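Local coordinates for histone-lysine N-methyltransferase, H3 lysine-9 specific SUVH4 (Arabidopsis thaliana, PDB 4QEN), which methylates histone H3 to write the H3K9 mark, using S-adenosyl-L-methionine as methyl donor, and binds methylated DNA, thereby helping to maintain non-CG DNA methylation and gene silencing, at residues Ile88-Met93 and Lys103-Val108. Sequence-based numbering, arbitrary orientation.
Sequences IDYMSM and KLPLAV. With nucleotides of chain C.
Met91 and Leu106 face each other as a hydrogen-bonded antiparallel pair, each backbone N-H bonded to the other's carbonyl. Met91 N to Leu106 O is the shorter of the two at 2.8 Å; Leu106 N to Met91 O measures 3.3 Å. One pair further along, Tyr90 and Ala107 form the non-hydrogen-bonded pair, beyond which Val108 N reaches Asp89 O at 2.9 Å, almost straight. Strand 88-91 thus joins strand 106-112 in the SRA domain sheet.

Packing is tight beside Met91, where its CB lies 3.5 Å from Leu104 CD2, closer than ordinary van der Waals contact. Beyond CG the Met91 chain runs extended (chi2 175°), carrying CE to Val108 CG1, and the two side chains cross at about a right angle. On the face of Tyr90 and Ala107, Pro105, preceded by a cis peptide bond, sets CB 3.4 Å from Tyr90 CD1, obliquely to the ring and with both side chains pointing the same way. Helix 151-161 covers this face through Ala154 and Cys158.

The looser end is at Met93, partly exposed. Bends at chi2 and chi3 (-55° and -62°) fold its thioether back past Leu104, SD coming 3.8 Å from Leu104 CB as the side chains slide by in opposite directions. The DNA runs past both parts. At the loose end Met93 N donates a 2.8 Å, nearly linear hydrogen bond to OP2 of DC12 of chain C; at the packed face DC12 OP1 and DA11 O3', both of chain C, lie at the edge of the Tyr90 ring. Sugar and phosphate atoms are those nearest the two segments, which is consistent with this contact holding the DNA backbone without itself reading the sequence.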
loop_
_atom_site.group_PDB
_atom_site.type_symbol
_atom_site.label_atom_id
_atom_site.label_comp_id
_atom_site.label_asym_id
_atom_site.label_seq_id
_atom_site.Cartn_x
_atom_site.Cartn_y
_atom_site.Cartn_z
ATOM N N ILE A 88 -22.922 7.772 -6.669
ATOM C CA ILE A 88 -22.857 8.226 -8.051
ATOM C C ILE A 88 -22.140 9.567 -8.133
ATOM O O ILE A 88 -22.570 10.559 -7.537
ATOM C CB ILE A 88 -24.276 8.395 -8.660
ATOM C CG1 ILE A 88 -25.065 7.090 -8.559
ATOM C CG2 ILE A 88 -24.197 8.871 -10.106
ATOM C CD1 ILE A 88 -26.626 7.258 -8.716
ATOM N N ASP A 89 -21.063 9.594 -8.902
ATOM C CA ASP A 89 -20.301 10.810 -9.124
ATOM C C ASP A 89 -20.577 11.265 -10.542
ATOM O O ASP A 89 -20.397 10.481 -11.506
ATOM C CB ASP A 89 -18.806 10.544 -8.931
ATOM C CG ASP A 89 -18.033 11.794 -8.548
ATOM O OD1 ASP A 89 -18.611 12.697 -7.896
ATOM O OD2 ASP A 89 -16.838 11.868 -8.892
ATOM N N TYR A 90 -21.008 12.526 -10.663
ATOM C CA TYR A 90 -21.395 13.073 -11.958
ATOM C C TYR A 90 -20.939 14.497 -12.220
ATOM O O TYR A 90 -20.705 15.264 -11.295
ATOM C CB TYR A 90 -22.910 12.968 -12.173
ATOM C CG TYR A 90 -23.791 13.713 -11.205
ATOM C CD1 TYR A 90 -24.159 15.026 -11.449
ATOM C CD2 TYR A 90 -24.298 13.088 -10.076
ATOM C CE1 TYR A 90 -25.005 15.705 -10.595
ATOM C CE2 TYR A 90 -25.133 13.759 -9.203
ATOM C CZ TYR A 90 -25.490 15.072 -9.468
ATOM O OH TYR A 90 -26.332 15.751 -8.610
ATOM N N MET A 91 -20.831 14.828 -13.501
ATOM C CA MET A 91 -20.594 16.191 -13.951
ATOM C C MET A 91 -21.822 17.045 -13.701
ATOM O O MET A 91 -22.913 16.739 -14.187
ATOM C CB MET A 91 -20.281 16.215 -15.451
ATOM C CG MET A 91 -18.914 15.647 -15.840
ATOM S SD MET A 91 -18.715 15.604 -17.649
ATOM C CE MET A 91 -17.030 15.030 -17.769
ATOM N N SER A 92 -21.625 18.128 -12.961
ATOM C CA SER A 92 -22.674 19.111 -12.696
ATOM C C SER A 92 -22.918 19.973 -13.923
ATOM O O SER A 92 -22.223 19.837 -14.929
ATOM C CB SER A 92 -22.215 20.031 -11.568
ATOM O OG SER A 92 -21.154 20.852 -12.028
ATOM N N MET A 93 -23.871 20.901 -13.818
ATOM C CA MET A 93 -24.167 21.840 -14.903
ATOM C C MET A 93 -23.011 22.807 -15.184
ATOM O O MET A 93 -23.027 23.515 -16.189
ATOM C CB MET A 93 -25.460 22.620 -14.626
ATOM C CG MET A 93 -26.698 21.752 -14.348
ATOM S SD MET A 93 -27.091 20.531 -15.639
ATOM C CE MET A 93 -27.406 21.597 -17.051
ATOM N N LYS A 103 -26.134 16.119 -22.707
ATOM C CA LYS A 103 -27.092 16.760 -21.818
ATOM C C LYS A 103 -26.588 16.509 -20.408
ATOM O O LYS A 103 -26.292 15.373 -20.059
ATOM C CB LYS A 103 -28.465 16.127 -21.996
ATOM C CG LYS A 103 -29.607 16.856 -21.317
ATOM C CD LYS A 103 -30.811 16.962 -22.255
ATOM C CE LYS A 103 -31.049 15.665 -23.029
ATOM N NZ LYS A 103 -32.168 15.790 -24.007
ATOM N N LEU A 104 -26.457 17.564 -19.609
ATOM C CA LEU A 104 -25.974 17.409 -18.238
ATOM C C LEU A 104 -27.144 17.438 -17.251
ATOM O O LEU A 104 -28.202 17.955 -17.579
ATOM C CB LEU A 104 -24.912 18.465 -17.926
ATOM C CG LEU A 104 -23.610 17.949 -18.555
ATOM C CD1 LEU A 104 -23.231 18.699 -19.819
ATOM C CD2 LEU A 104 -22.487 17.931 -17.556
ATOM N N PRO A 105 -26.977 16.851 -16.055
ATOM C CA PRO A 105 -25.791 16.181 -15.492
ATOM C C PRO A 105 -25.493 14.840 -16.162
ATOM O O PRO A 105 -26.362 14.239 -16.797
ATOM C CB PRO A 105 -26.174 15.966 -14.026
ATOM C CG PRO A 105 -27.659 15.859 -14.046
ATOM C CD PRO A 105 -28.123 16.807 -15.127
ATOM N N LEU A 106 -24.257 14.381 -16.011
ATOM C CA LEU A 106 -23.782 13.205 -16.727
ATOM C C LEU A 106 -22.841 12.434 -15.805
ATOM O O LEU A 106 -21.841 12.982 -15.340
ATOM C CB LEU A 106 -23.033 13.654 -17.986
ATOM C CG LEU A 106 -22.550 12.585 -18.978
ATOM C CD1 LEU A 106 -23.740 11.908 -19.666
ATOM C CD2 LEU A 106 -21.609 13.209 -20.012
ATOM N N ALA A 107 -23.158 11.173 -15.534
ATOM C CA ALA A 107 -22.386 10.389 -14.573
ATOM C C ALA A 107 -21.072 9.932 -15.179
ATOM O O ALA A 107 -20.992 9.674 -16.382
ATOM C CB ALA A 107 -23.182 9.196 -14.112
ATOM N N VAL A 108 -20.042 9.827 -14.342
ATOM C CA VAL A 108 -18.770 9.298 -14.808
ATOM C C VAL A 108 -18.329 8.132 -13.946
ATOM O O VAL A 108 -17.527 7.314 -14.401
ATOM C CB VAL A 108 -17.646 10.359 -14.838
ATOM C CG1 VAL A 108 -18.013 11.506 -15.777
ATOM C CG2 VAL A 108 -17.343 10.863 -13.430
ATOM P P DA C 11 -20.620 18.336 -7.720
ATOM O OP1 DA C 11 -20.632 17.194 -6.789
ATOM O OP2 DA C 11 -19.887 18.234 -8.995
ATOM O "O5'" DA C 11 -22.142 18.759 -8.016
ATOM C "C5'" DA C 11 -23.223 17.947 -7.567
ATOM C "C4'" DA C 11 -24.474 18.800 -7.582
ATOM O "O4'" DA C 11 -24.463 19.686 -6.437
ATOM C "C3'" DA C 11 -24.592 19.691 -8.806
ATOM O "O3'" DA C 11 -25.880 19.424 -9.326
ATOM C "C2'" DA C 11 -24.441 21.123 -8.289
ATOM C "C1'" DA C 11 -24.845 20.993 -6.818
ATOM N N9 DA C 11 -24.127 21.859 -5.886
ATOM C C8 DA C 11 -22.887 22.420 -6.053
ATOM N N7 DA C 11 -22.484 23.140 -5.028
ATOM C C5 DA C 11 -23.525 23.029 -4.118
ATOM C C6 DA C 11 -23.722 23.567 -2.827
ATOM N N6 DA C 11 -22.836 24.355 -2.195
ATOM N N1 DA C 11 -24.881 23.263 -2.209
ATOM C C2 DA C 11 -25.784 22.489 -2.825
ATOM N N3 DA C 11 -25.710 21.932 -4.033
ATOM C C4 DA C 11 -24.546 22.242 -4.632
ATOM P P DC C 12 -26.404 20.137 -10.662
ATOM O OP1 DC C 12 -27.229 19.108 -11.319
ATOM O OP2 DC C 12 -25.316 20.813 -11.402
ATOM O "O5'" DC C 12 -27.372 21.280 -10.118
ATOM C "C5'" DC C 12 -28.446 20.915 -9.256
ATOM C "C4'" DC C 12 -28.885 22.131 -8.460
ATOM O "O4'" DC C 12 -27.842 22.543 -7.528
ATOM C "C3'" DC C 12 -29.175 23.365 -9.318
ATOM O "O3'" DC C 12 -30.357 23.940 -8.896
ATOM C "C2'" DC C 12 -28.063 24.335 -8.945
ATOM C "C1'" DC C 12 -27.905 23.956 -7.479
ATOM N N1 DC C 12 -26.703 24.550 -6.836
ATOM C C2 DC C 12 -26.762 24.963 -5.491
ATOM O O2 DC C 12 -27.814 24.820 -4.857
ATOM N N3 DC C 12 -25.670 25.518 -4.912
ATOM C C4 DC C 12 -24.549 25.661 -5.622
ATOM N N4 DC C 12 -23.484 26.207 -5.006
ATOM C C5 DC C 12 -24.477 25.250 -6.993
ATOM C C6 DC C 12 -25.561 24.708 -7.565
#